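Local coordinates for flavoprotein (Thermotoga maritima, PDB 5V8S), which probably transfers electrons as an FMN-binding flavo-diiron oxidoreductase, with a mu-oxo-diiron site in its metallo-beta-lactamase-like part, at residues Leu30-Asp35 with Gly71-Glu76; Leu65-Lys70 with Phe177-Gly182; Asp101-Leu106 with Gly131-Lys136; Glu118-Asn123 with Phe154-Thr159. The protein carries 1 engineered substitution. All blocks are in the same frame, centred on the assembly; numbering follows the deposited sequence.

Interaction 1 of 4, residues Leu30-Asp35 with Gly71-Glu76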
loop_
_atom_site.group_PDB
_atom_site.type_symbol
_atom_site.label_atom_id
_atom_site.label_comp_id
_atom_site.label_asym_id
_atom_site.label_seq_id
_atom_site.Cartn_x
_atom_site.Cartn_y
_atom_site.Cartn_z
ATOM N N LEU A 30 -28.759 18.930 6.384
ATOM C CA LEU A 30 -28.488 18.826 4.953
ATOM C C LEU A 30 -27.376 17.796 4.823
ATOM O O LEU A 30 -26.229 18.072 5.192
ATOM C CB LEU A 30 -28.021 20.166 4.391
ATOM C CG LEU A 30 -29.059 21.283 4.478
ATOM C CD1 LEU A 30 -28.379 22.611 4.524
ATOM C CD2 LEU A 30 -29.993 21.221 3.294
ATOM N N ARG A 31 -27.714 16.613 4.313
ATOM C CA ARG A 31 -26.787 15.488 4.250
ATOM C C ARG A 31 -26.633 15.058 2.799
ATOM O O ARG A 31 -27.632 14.853 2.099
ATOM C CB ARG A 31 -27.303 14.302 5.096
ATOM C CG ARG A 31 -26.585 12.975 4.845
ATOM C CD ARG A 31 -27.040 11.848 5.768
ATOM N NE ARG A 31 -26.888 10.559 5.089
ATOM C CZ ARG A 31 -27.336 9.401 5.563
ATOM N NH1 ARG A 31 -27.926 9.347 6.751
ATOM N NH2 ARG A 31 -27.199 8.292 4.844
ATOM N N ILE A 32 -25.389 14.927 2.347
ATOM C CA ILE A 32 -25.106 14.358 1.031
ATOM C C ILE A 32 -24.340 13.051 1.217
ATOM O O ILE A 32 -23.451 12.955 2.072
ATOM C CB ILE A 32 -24.384 15.350 0.097
ATOM C CG1 ILE A 32 -24.343 14.777 -1.319
ATOM C CG2 ILE A 32 -22.985 15.695 0.604
ATOM C CD1 ILE A 32 -23.907 15.760 -2.375
ATOM N N ASP A 33 -24.739 12.035 0.472
ATOM C CA ASP A 33 -24.145 10.699 0.561
ATOM C C ASP A 33 -23.097 10.557 -0.544
ATOM O O ASP A 33 -23.445 10.410 -1.720
ATOM C CB ASP A 33 -25.246 9.644 0.458
ATOM C CG ASP A 33 -26.106 9.585 1.702
ATOM O OD1 ASP A 33 -25.808 10.341 2.642
ATOM O OD2 ASP A 33 -27.057 8.783 1.743
ATOM N N ASP A 34 -21.816 10.585 -0.164
ATOM C CA ASP A 34 -20.719 10.547 -1.138
ATOM C C ASP A 34 -20.463 9.091 -1.506
ATOM O O ASP A 34 -19.759 8.367 -0.798
ATOM C CB ASP A 34 -19.466 11.210 -0.573
ATOM C CG ASP A 34 -18.394 11.416 -1.620
ATOM O OD1 ASP A 34 -18.571 10.895 -2.734
ATOM O OD2 ASP A 34 -17.390 12.083 -1.321
ATOM N N ASP A 35 -21.031 8.671 -2.628
ATOM C CA ASP A 35 -20.764 7.349 -3.180
ATOM C C ASP A 35 -19.735 7.385 -4.305
ATOM O O ASP A 35 -19.557 6.377 -4.999
ATOM C CB ASP A 35 -22.054 6.660 -3.638
ATOM C CG ASP A 35 -22.779 7.422 -4.721
ATOM O OD1 ASP A 35 -22.379 8.551 -5.050
ATOM O OD2 ASP A 35 -23.771 6.878 -5.248
ATOM N N GLY A 71 -16.003 20.248 -1.339
ATOM C CA GLY A 71 -16.050 21.271 -2.373
ATOM C C GLY A 71 -16.596 20.808 -3.709
ATOM O O GLY A 71 -17.182 21.605 -4.444
ATOM N N ASN A 72 -16.377 19.535 -4.073
ATOM C CA ASN A 72 -16.924 19.046 -5.334
ATOM C C ASN A 72 -18.447 18.992 -5.339
ATOM O O ASN A 72 -19.038 18.796 -6.405
ATOM C CB ASN A 72 -16.309 17.687 -5.736
ATOM C CG ASN A 72 -16.452 16.621 -4.661
ATOM O OD1 ASN A 72 -16.302 16.885 -3.478
ATOM N ND2 ASN A 72 -16.723 15.392 -5.083
ATOM N N TYR A 73 -19.086 19.197 -4.185
ATOM C CA TYR A 73 -20.535 19.206 -4.075
ATOM C C TYR A 73 -21.075 20.594 -3.709
ATOM O O TYR A 73 -22.194 20.711 -3.199
ATOM C CB TYR A 73 -20.964 18.161 -3.045
ATOM C CG TYR A 73 -20.624 16.726 -3.426
ATOM C CD1 TYR A 73 -21.164 16.151 -4.562
ATOM C CD2 TYR A 73 -19.776 15.953 -2.642
ATOM C CE1 TYR A 73 -20.864 14.844 -4.921
ATOM C CE2 TYR A 73 -19.476 14.626 -2.983
ATOM C CZ TYR A 73 -20.024 14.082 -4.126
ATOM O OH TYR A 73 -19.725 12.780 -4.492
ATOM N N ALA A 74 -20.302 21.655 -3.969
ATOM C CA ALA A 74 -20.699 23.001 -3.548
ATOM C C ALA A 74 -21.965 23.472 -4.256
ATOM O O ALA A 74 -22.823 24.117 -3.642
ATOM C CB ALA A 74 -19.549 23.981 -3.785
ATOM N N LYS A 75 -22.093 23.180 -5.549
ATOM C CA LYS A 75 -23.298 23.569 -6.275
ATOM C C LYS A 75 -24.512 22.859 -5.706
ATOM O O LYS A 75 -25.574 23.471 -5.516
ATOM C CB LYS A 75 -23.142 23.243 -7.764
ATOM C CG LYS A 75 -24.425 23.418 -8.596
ATOM C CD LYS A 75 -24.409 22.564 -9.861
ATOM C CE LYS A 75 -25.826 22.273 -10.348
ATOM N NZ LYS A 75 -26.590 23.521 -10.623
ATOM N N GLU A 76 -24.368 21.562 -5.431
ATOM C CA GLU A 76 -25.448 20.797 -4.825
ATOM C C GLU A 76 -25.809 21.359 -3.454
ATOM O O GLU A 76 -26.990 21.408 -3.086
ATOM C CB GLU A 76 -25.029 19.328 -4.722
ATOM C CG GLU A 76 -24.942 18.591 -6.064
ATOM C CD GLU A 76 -23.580 18.692 -6.755
ATOM O OE1 GLU A 76 -22.751 19.548 -6.384
ATOM O OE2 GLU A 76 -23.334 17.889 -7.684
HETATM O O HOH W 1 -15.949 13.112 -3.330
#
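I32 and Y73 meet obliquely, methyl against ring. CD1 of I32 lies over one face of the Y73 ring, toward the rim. It stands 3.9 Å from the ring centroid, a CH-pi contact. CG1 of I32 is anti to the backbone N (chi1 -170°), and this extended chain carries CD1 out to the ring. The other face of the same ring has ND2 of N72 near its rim, so the ring is held between a methyl group and an amide nitrogen.

D34 comes to the edge of the ring, at about a right angle to Y73. The carboxylate and ring planes are 86° apart. The phenol OH of Y73 donates to OD1 of D34 over 2.8 Å. It meets OD1 from above the carboxylate plane, 70° out of it. The same OD1 also takes the backbone N-H groups of R36 and I37. OD2 is bound by Y52 OH and by a water 2.7 Å away, and ND2 of N72 donates to that water. Both carboxylate oxygens of this buried aspartate are therefore gripped several times.

Y73 is the N-cap residue of helix 74-82. The contact joins strand 26-34 of the seven-stranded mixed sheet to the start of a helix packed on it, as in the alpha-beta sandwich of the metallo-beta-lactamase fold.

Interaction 2 of 4, residues Leu65-Lys70 with Phe177-Gly182. With FEO (mu-oxo-diiron), chain C.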
loop_
_atom_site.group_PDB
_atom_site.type_symbol
_atom_site.label_atom_id
_atom_site.label_comp_id
_atom_site.label_asym_id
_atom_site.label_seq_id
_atom_site.Cartn_x
_atom_site.Cartn_y
_atom_site.Cartn_z
ATOM N N LEU A 65 -25.957 28.601 9.992
ATOM C CA LEU A 65 -25.470 27.433 9.261
ATOM C C LEU A 65 -24.286 26.846 10.011
ATOM O O LEU A 65 -23.406 27.581 10.463
ATOM C CB LEU A 65 -25.027 27.835 7.858
ATOM C CG LEU A 65 -24.373 26.738 7.024
ATOM C CD1 LEU A 65 -25.381 25.654 6.691
ATOM C CD2 LEU A 65 -23.797 27.364 5.760
ATOM N N ILE A 66 -24.277 25.521 10.165
ATOM C CA ILE A 66 -23.232 24.837 10.923
ATOM C C ILE A 66 -22.575 23.827 9.994
ATOM O O ILE A 66 -23.209 22.860 9.558
ATOM C CB ILE A 66 -23.769 24.187 12.208
ATOM C CG1 ILE A 66 -24.418 25.287 13.070
ATOM C CG2 ILE A 66 -22.631 23.476 12.978
ATOM C CD1 ILE A 66 -24.934 24.806 14.398
ATOM N N ASP A 67 -21.311 24.084 9.666
ATOM C CA ASP A 67 -20.491 23.245 8.795
ATOM C C ASP A 67 -21.019 23.246 7.356
ATOM O O ASP A 67 -21.819 24.116 6.992
ATOM C CB ASP A 67 -20.313 21.863 9.438
ATOM C CG ASP A 67 -19.570 21.947 10.801
ATOM O OD1 ASP A 67 -18.665 22.817 10.962
ATOM O OD2 ASP A 67 -19.905 21.178 11.725
ATOM N N GLY A 68 -20.548 22.336 6.513
ATOM C CA GLY A 68 -20.858 22.374 5.100
ATOM C C GLY A 68 -20.555 21.028 4.452
ATOM O O GLY A 68 -20.512 19.992 5.117
ATOM N N TRP A 69 -20.326 21.057 3.139
ATOM C CA TRP A 69 -20.055 19.858 2.352
ATOM C C TRP A 69 -18.726 19.993 1.614
ATOM O O TRP A 69 -18.185 21.086 1.449
ATOM C CB TRP A 69 -21.132 19.610 1.285
ATOM C CG TRP A 69 -22.503 19.225 1.791
ATOM C CD1 TRP A 69 -22.875 18.974 3.071
ATOM C CD2 TRP A 69 -23.675 19.051 0.989
ATOM N NE1 TRP A 69 -24.215 18.675 3.122
ATOM C CE2 TRP A 69 -24.729 18.721 1.855
ATOM C CE3 TRP A 69 -23.935 19.158 -0.383
ATOM C CZ2 TRP A 69 -26.019 18.491 1.403
ATOM C CZ3 TRP A 69 -25.215 18.941 -0.830
ATOM C CH2 TRP A 69 -26.241 18.595 0.061
ATOM N N LYS A 70 -18.208 18.857 1.154
ATOM C CA LYS A 70 -16.964 18.847 0.396
ATOM C C LYS A 70 -17.123 19.682 -0.872
ATOM O O LYS A 70 -18.211 19.778 -1.442
ATOM C CB LYS A 70 -16.620 17.401 0.051
ATOM C CG LYS A 70 -15.222 17.189 -0.489
ATOM C CD LYS A 70 -14.917 15.668 -0.482
ATOM C CE LYS A 70 -13.656 15.278 -1.208
ATOM N NZ LYS A 70 -13.979 15.026 -2.606
ATOM N N PHE A 177 -23.452 19.837 18.202
ATOM C CA PHE A 177 -23.006 19.788 16.813
ATOM C C PHE A 177 -21.506 19.534 16.863
ATOM O O PHE A 177 -20.737 20.400 17.286
ATOM C CB PHE A 177 -23.310 21.109 16.103
ATOM C CG PHE A 177 -24.770 21.474 16.078
ATOM C CD1 PHE A 177 -25.330 22.223 17.103
ATOM C CD2 PHE A 177 -25.572 21.110 15.007
ATOM C CE1 PHE A 177 -26.680 22.587 17.064
ATOM C CE2 PHE A 177 -26.915 21.482 14.956
ATOM C CZ PHE A 177 -27.466 22.216 15.985
ATOM N N SER A 178 -21.092 18.325 16.491
ATOM C CA SER A 178 -19.773 17.849 16.859
ATOM C C SER A 178 -18.847 17.596 15.680
ATOM O O SER A 178 -17.703 17.199 15.901
ATOM C CB SER A 178 -19.904 16.562 17.681
ATOM O OG SER A 178 -20.681 15.611 16.990
ATOM N N CYS A 179 -19.310 17.789 14.447
ATOM C CA CYS A 179 -18.498 17.588 13.249
ATOM C C CYS A 179 -17.820 16.210 13.238
ATOM O O CYS A 179 -18.519 15.208 13.272
ATOM C CB CYS A 179 -17.526 18.744 13.021
ATOM S SG CYS A 179 -17.027 18.850 11.291
ATOM N N ASP A 180 -16.486 16.109 13.207
ATOM C CA ASP A 180 -15.869 14.777 13.122
ATOM C C ASP A 180 -16.045 13.957 14.384
ATOM O O ASP A 180 -15.963 12.721 14.315
ATOM C CB ASP A 180 -14.363 14.850 12.871
ATOM C CG ASP A 180 -14.000 15.273 11.448
ATOM O OD1 ASP A 180 -14.904 15.383 10.593
ATOM O OD2 ASP A 180 -12.801 15.517 11.193
ATOM N N VAL A 181 -16.266 14.601 15.524
ATOM C CA VAL A 181 -16.411 13.900 16.792
ATOM C C VAL A 181 -17.770 13.206 16.778
ATOM O O VAL A 181 -18.817 13.857 16.778
ATOM C CB VAL A 181 -16.274 14.864 17.975
ATOM C CG1 VAL A 181 -16.474 14.124 19.290
ATOM C CG2 VAL A 181 -14.914 15.555 17.949
ATOM N N GLY A 182 -17.763 11.882 16.753
ATOM C CA GLY A 182 -18.992 11.121 16.657
ATOM C C GLY A 182 -19.361 10.702 15.255
ATOM O O GLY A 182 -20.424 10.092 15.062
HETATM FE FE1 FEO C . -11.533 16.068 9.644
HETATM FE FE2 FEO C . -14.657 15.391 8.457
HETATM O O FEO C . -13.008 16.293 8.500
HETATM O O HOH W 2 -11.618 14.047 8.760
HETATM O O HOH W 3 -13.483 13.449 8.610
#
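I66 packs on F177 with its far end. Its CB points toward segment 177-182 and splits into two branches. CG2 is anti to the backbone N and rests 4.0 Å from CB of F177. CG1 runs anti to the carbonyl carbon (chi1 -58°) and continues straight to CD1. That methyl sits over the centre of the F177 ring, 3.6 Å from the centroid and only 5° off the normal. All six ring carbons are nearly equally far from it. I66 and F177 cross at about a right angle, so the methyl meets the ring end-on as a CH-pi contact. V57 of strand 50-59 touches both residues.

The next pair is D67 and C179. OD2 of D67 lies 3.6 Å from CB of C179 and 3.7 Å from SG of C179. The polar end of D67 is held elsewhere: OD1 takes the backbone N-H of N96.

D180 follows C179 and turns to the metals. Its OD2 binds iron FE1 and its OD1 binds iron FE2, each at 2.1 Å. It thus bridges the two irons beside the oxo group. The type II' turn S178-V181, which carries D180, is closed by V181 N to S178 O; S178 OG donates back to V181 O over 2.6 Å. H97, E99, H163 and a water also bind FE1; D101, the engineered D102, H240 and a water bind FE2.

The two sheets meet here without a hydrogen bond, through a methyl on a ring and a carboxylate oxygen beside C179 CB and SG. The iron-bridging D180 follows directly in the chain.

Interaction 3 of 4, residues Asp101-Leu106 with Gly131-Lys136. Engineered in segment 101-106: D102 (natural residue His). With FEO (mu-oxo-diiron), chain C.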
loop_
_atom_site.group_PDB
_atom_site.type_symbol
_atom_site.label_atom_id
_atom_site.label_comp_id
_atom_site.label_asym_id
_atom_site.label_seq_id
_atom_site.Cartn_x
_atom_site.Cartn_y
_atom_site.Cartn_z
ATOM N N ASP A 101 -13.403 18.521 3.627
ATOM C CA ASP A 101 -14.586 17.677 3.488
ATOM C C ASP A 101 -15.804 18.289 4.164
ATOM O O ASP A 101 -16.937 18.005 3.766
ATOM C CB ASP A 101 -14.357 16.272 4.044
ATOM C CG ASP A 101 -13.965 16.255 5.510
ATOM O OD1 ASP A 101 -13.074 17.014 5.920
ATOM O OD2 ASP A 101 -14.554 15.460 6.278
ATOM N N ASP A 102 -15.586 19.128 5.160
ATOM C CA ASP A 102 -16.658 19.836 5.833
ATOM C C ASP A 102 -16.731 21.322 5.478
ATOM O O ASP A 102 -17.805 21.911 5.623
ATOM C CB ASP A 102 -16.550 19.596 7.355
ATOM C CG ASP A 102 -16.714 18.064 7.726
ATOM O OD1 ASP A 102 -17.815 17.496 7.488
ATOM O OD2 ASP A 102 -15.766 17.401 8.223
ATOM N N SER A 103 -15.657 21.921 4.944
ATOM C CA SER A 103 -15.613 23.363 4.668
ATOM C C SER A 103 -15.529 23.722 3.191
ATOM O O SER A 103 -15.517 24.917 2.859
ATOM C CB SER A 103 -14.421 24.002 5.388
ATOM O OG SER A 103 -13.193 23.641 4.777
ATOM N N GLY A 104 -15.455 22.738 2.294
ATOM C CA GLY A 104 -15.153 23.052 0.909
ATOM C C GLY A 104 -16.216 23.890 0.225
ATOM O O GLY A 104 -15.931 24.579 -0.767
ATOM N N SER A 105 -17.454 23.818 0.715
ATOM C CA SER A 105 -18.569 24.595 0.185
ATOM C C SER A 105 -18.618 26.019 0.711
ATOM O O SER A 105 -19.455 26.793 0.240
ATOM C CB SER A 105 -19.891 23.899 0.531
ATOM O OG SER A 105 -20.005 23.640 1.926
ATOM N N LEU A 106 -17.758 26.378 1.661
ATOM C CA LEU A 106 -17.863 27.690 2.302
ATOM C C LEU A 106 -17.649 28.846 1.334
ATOM O O LEU A 106 -18.470 29.784 1.334
ATOM C CB LEU A 106 -16.934 27.750 3.524
ATOM C CG LEU A 106 -16.976 29.036 4.359
ATOM C CD1 LEU A 106 -18.386 29.344 4.862
ATOM C CD2 LEU A 106 -15.976 28.935 5.530
ATOM N N GLY A 131 -5.700 30.511 5.431
ATOM C CA GLY A 131 -4.743 29.809 4.587
ATOM C C GLY A 131 -5.394 29.027 3.456
ATOM O O GLY A 131 -4.862 28.963 2.342
ATOM N N PHE A 132 -6.528 28.383 3.729
ATOM C CA PHE A 132 -7.190 27.606 2.682
ATOM C C PHE A 132 -7.901 28.502 1.683
ATOM O O PHE A 132 -7.820 28.278 0.472
ATOM C CB PHE A 132 -8.246 26.678 3.292
ATOM C CG PHE A 132 -7.699 25.536 4.104
ATOM C CD1 PHE A 132 -6.425 25.041 3.917
ATOM C CD2 PHE A 132 -8.489 24.955 5.072
ATOM C CE1 PHE A 132 -5.960 23.981 4.688
ATOM C CE2 PHE A 132 -8.031 23.904 5.831
ATOM C CZ PHE A 132 -6.769 23.416 5.641
ATOM N N TYR A 133 -8.628 29.503 2.172
ATOM C CA TYR A 133 -9.615 30.206 1.364
ATOM C C TYR A 133 -9.433 31.713 1.320
ATOM O O TYR A 133 -10.177 32.369 0.594
ATOM C CB TYR A 133 -11.039 29.923 1.877
ATOM C CG TYR A 133 -11.372 28.447 2.017
ATOM C CD1 TYR A 133 -11.375 27.602 0.905
ATOM C CD2 TYR A 133 -11.680 27.897 3.256
ATOM C CE1 TYR A 133 -11.670 26.246 1.031
ATOM C CE2 TYR A 133 -11.989 26.556 3.396
ATOM C CZ TYR A 133 -11.976 25.728 2.280
ATOM O OH TYR A 133 -12.278 24.389 2.398
ATOM N N GLY A 134 -8.479 32.272 2.055
ATOM C CA GLY A 134 -8.354 33.712 2.134
ATOM C C GLY A 134 -9.459 34.394 2.905
ATOM O O GLY A 134 -9.609 35.614 2.797
ATOM N N ILE A 135 -10.243 33.643 3.673
ATOM C CA ILE A 135 -11.326 34.213 4.473
ATOM C C ILE A 135 -10.719 34.818 5.734
ATOM O O ILE A 135 -10.064 34.124 6.517
ATOM C CB ILE A 135 -12.361 33.129 4.815
ATOM C CG1 ILE A 135 -13.088 32.678 3.544
ATOM C CG2 ILE A 135 -13.355 33.620 5.846
ATOM C CD1 ILE A 135 -13.869 31.365 3.693
ATOM N N LYS A 136 -10.969 36.108 5.957
ATOM C CA LYS A 136 -10.268 36.842 7.002
ATOM C C LYS A 136 -11.153 37.317 8.141
ATOM O O LYS A 136 -10.688 37.378 9.283
ATOM C CB LYS A 136 -9.547 38.055 6.401
ATOM C CG LYS A 136 -8.428 37.663 5.435
ATOM C CD LYS A 136 -7.511 38.826 5.106
ATOM C CE LYS A 136 -6.269 38.352 4.337
ATOM N NZ LYS A 136 -5.494 37.297 5.070
HETATM FE FE1 FEO C . -11.533 16.068 9.644
HETATM FE FE2 FEO C . -14.657 15.391 8.457
HETATM O O FEO C . -13.008 16.293 8.500
HETATM O O HOH W 2 -11.618 14.047 8.760
HETATM O O HOH W 3 -13.483 13.449 8.610
#
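OG of S103 lies at the edge of the Y133 ring, in its plane. CB of F132 covers the centre of one face of this ring, 3.6 Å above the plane. The phenol OH of Y133 donates to S103 OG over 2.7 Å. CA of G104 also comes within 3.5 Å of Y133 OH, approaching obliquely. The S103 hydroxyl sits between its backbone N and carbonyl carbon (chi1 72°), a rotation that lets OG meet both Y133 OH and the carbonyl O of T98. The bond to T98 links the tyrosine to the chain just before helix 100-103.

Beyond the type I turn S103-L106 the contact is apolar. L106 and I135 approach obliquely by their branch ends, CD2 of L106 being 3.7 Å from CD1 of I135. I135 follows G134, which has positive phi and ends helix 123-133. L110 of helix 106-113 touches I135 too.

At the other end of segment 101-106 are two iron ligands. OD2 of D101 binds iron FE2 at 2.2 Å. OD2 of D102, an engineered residue in place of histidine, binds the same iron at 2.3 Å. They share FE2 with D180 and H240. The ring of F132 meets F278 of the second subunit.

The contact ties helix 123-133 to the loop and short helix 100-103 that carry the HxExD ligands H97, E99 and D101 of the flavo-diiron site.

Interaction 4 of 4, residues Glu118-Asn123 with Phe154-Thr159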
loop_
_atom_site.group_PDB
_atom_site.type_symbol
_atom_site.label_atom_id
_atom_site.label_comp_id
_atom_site.label_asym_id
_atom_site.label_seq_id
_atom_site.Cartn_x
_atom_site.Cartn_y
_atom_site.Cartn_z
ATOM N N GLU A 118 -21.409 36.636 10.301
ATOM C CA GLU A 118 -20.513 36.302 11.400
ATOM C C GLU A 118 -20.064 34.852 11.241
ATOM O O GLU A 118 -20.883 33.931 11.325
ATOM C CB GLU A 118 -21.201 36.515 12.740
ATOM C CG GLU A 118 -20.290 36.264 13.907
ATOM C CD GLU A 118 -20.922 36.680 15.224
ATOM O OE1 GLU A 118 -20.918 37.893 15.539
ATOM O OE2 GLU A 118 -21.437 35.799 15.929
ATOM N N ILE A 119 -18.770 34.655 10.986
ATOM C CA ILE A 119 -18.171 33.322 10.873
ATOM C C ILE A 119 -17.482 33.014 12.196
ATOM O O ILE A 119 -16.588 33.752 12.623
ATOM C CB ILE A 119 -17.168 33.261 9.706
ATOM C CG1 ILE A 119 -17.862 33.664 8.398
ATOM C CG2 ILE A 119 -16.545 31.861 9.598
ATOM C CD1 ILE A 119 -16.934 33.725 7.170
ATOM N N ILE A 120 -17.884 31.931 12.859
ATOM C CA ILE A 120 -17.355 31.573 14.175
ATOM C C ILE A 120 -16.460 30.348 14.041
ATOM O O ILE A 120 -16.866 29.332 13.459
ATOM C CB ILE A 120 -18.491 31.310 15.178
ATOM C CG1 ILE A 120 -19.277 32.595 15.407
ATOM C CG2 ILE A 120 -17.936 30.758 16.493
ATOM C CD1 ILE A 120 -20.574 32.368 16.120
ATOM N N ALA A 121 -15.262 30.424 14.622
ATOM C CA ALA A 121 -14.332 29.302 14.596
ATOM C C ALA A 121 -13.409 29.400 15.803
ATOM O O ALA A 121 -13.376 30.411 16.502
ATOM C CB ALA A 121 -13.519 29.296 13.298
ATOM N N SER A 122 -12.633 28.352 16.028
ATOM C CA SER A 122 -11.582 28.413 17.031
ATOM C C SER A 122 -10.416 29.273 16.534
ATOM O O SER A 122 -10.367 29.707 15.380
ATOM C CB SER A 122 -11.068 27.009 17.327
ATOM O OG SER A 122 -10.335 26.511 16.218
ATOM N N ASN A 123 -9.457 29.523 17.428
ATOM C CA ASN A 123 -8.291 30.315 17.046
ATOM C C ASN A 123 -7.544 29.680 15.875
ATOM O O ASN A 123 -7.213 30.345 14.884
ATOM C CB ASN A 123 -7.363 30.478 18.246
ATOM C CG ASN A 123 -6.269 31.471 17.986
ATOM O OD1 ASN A 123 -6.503 32.676 17.941
ATOM N ND2 ASN A 123 -5.065 30.970 17.782
ATOM N N PHE A 154 -25.409 29.640 22.653
ATOM C CA PHE A 154 -24.496 28.698 22.009
ATOM C C PHE A 154 -23.208 28.641 22.821
ATOM O O PHE A 154 -22.613 29.677 23.100
ATOM C CB PHE A 154 -24.152 29.189 20.604
ATOM C CG PHE A 154 -25.255 28.997 19.589
ATOM C CD1 PHE A 154 -26.368 29.811 19.585
ATOM C CD2 PHE A 154 -25.168 27.990 18.627
ATOM C CE1 PHE A 154 -27.375 29.644 18.655
ATOM C CE2 PHE A 154 -26.164 27.823 17.689
ATOM C CZ PHE A 154 -27.282 28.657 17.711
ATOM N N LYS A 155 -22.779 27.446 23.205
ATOM C CA LYS A 155 -21.586 27.276 24.017
ATOM C C LYS A 155 -20.550 26.520 23.198
ATOM O O LYS A 155 -20.861 25.487 22.606
ATOM C CB LYS A 155 -21.916 26.493 25.287
ATOM C CG LYS A 155 -20.741 26.325 26.235
ATOM C CD LYS A 155 -21.159 25.646 27.533
ATOM C CE LYS A 155 -20.070 25.760 28.584
ATOM N NZ LYS A 155 -19.768 27.200 28.925
ATOM N N PHE A 156 -19.329 27.045 23.146
ATOM C CA PHE A 156 -18.270 26.471 22.330
ATOM C C PHE A 156 -17.244 25.801 23.228
ATOM O O PHE A 156 -16.720 26.419 24.161
ATOM C CB PHE A 156 -17.644 27.547 21.442
ATOM C CG PHE A 156 -18.647 28.192 20.548
ATOM C CD1 PHE A 156 -19.023 27.586 19.374
ATOM C CD2 PHE A 156 -19.304 29.345 20.944
ATOM C CE1 PHE A 156 -19.992 28.138 18.568
ATOM C CE2 PHE A 156 -20.265 29.905 20.142
ATOM C CZ PHE A 156 -20.619 29.293 18.948
ATOM N N VAL A 157 -16.959 24.538 22.941
ATOM C CA VAL A 157 -16.051 23.741 23.744
ATOM C C VAL A 157 -14.920 23.275 22.834
ATOM O O VAL A 157 -15.157 22.538 21.868
ATOM C CB VAL A 157 -16.779 22.541 24.361
ATOM C CG1 VAL A 157 -15.810 21.690 25.149
ATOM C CG2 VAL A 157 -17.967 23.015 25.224
ATOM N N MET A 158 -13.699 23.687 23.149
ATOM C CA MET A 158 -12.555 23.251 22.353
ATOM C C MET A 158 -12.264 21.782 22.638
ATOM O O MET A 158 -12.210 21.360 23.797
ATOM C CB MET A 158 -11.321 24.091 22.684
ATOM C CG MET A 158 -11.479 25.592 22.467
ATOM S SD MET A 158 -12.068 26.088 20.840
ATOM C CE MET A 158 -13.740 26.617 21.221
ATOM N N THR A 159 -12.095 21.000 21.583
ATOM C CA THR A 159 -11.729 19.591 21.706
ATOM C C THR A 159 -10.550 19.343 20.776
ATOM O O THR A 159 -10.671 18.655 19.755
ATOM C CB THR A 159 -12.920 18.678 21.397
ATOM O OG1 THR A 159 -13.361 18.885 20.048
ATOM C CG2 THR A 159 -14.076 18.967 22.367
#
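I120 meets F156 where two sheets pack face to face. CG2 of I120 lies over one face of the F156 ring, toward the rim, 3.8 Å above the plane. Its nearest ring atoms are CZ and CE1 of F156, both at 3.9 Å. The centroid is 4.2 Å away and the methyl is 24° off the normal, which makes a CH-pi contact. CD1 of I120 only grazes CZ of F156. The two side chains cross at about a right angle. In I120 the CG2 branch is anti to the backbone N, and this branch, not the longer one, covers the ring.

The second pair is S122 and M158. SD of M158 lies 3.8 Å from CB of S122. The first two torsions of the methionine, both near -60°, turn the sulfur toward the serine.

One shell out, V141 touches both I120 and F156. I94 of strand 92-94 and T170 of strand 168-172 also pack on F156, and M168 packs on M158. S122 is the N-cap of helix 123-133. Its OG accepts the backbone N-H of G125 and is also bonded to the carbonyl O of D166. The serine hydroxyl is thus committed to the helix start and to a nearby chain segment, and it is its CB that meets the sulfur.

No hydrogen bond joins the two segments. Strands 118-121 and 152-158 belong to different sheets, and what holds them together here is apolar: dispersion, methyl against ring and sulfur against carbon.

How the interactions relate
All four contacts lie in the metallo-beta-lactamase-like part of the chain. Interactions 2 and 4, with centres 12 Å apart, both bridge the seven-stranded and five-stranded sheets. Interaction 1 packs helix 74-82 on the same larger sheet, and interaction 3 joins two helical parts beside it. Along the chain, interactions 1 and 2 alternate, as do 3 and 4, while 3 and 4 both fall between the two halves of interaction 2. W69 is a junction: its NE1 reaches L30 O of interaction 1, and its N reaches S105 OG of interaction 3. Interactions 2 and 3 share the diiron group, so a contact between the sheets and the helical contact of interaction 3 both adjoin the iron site.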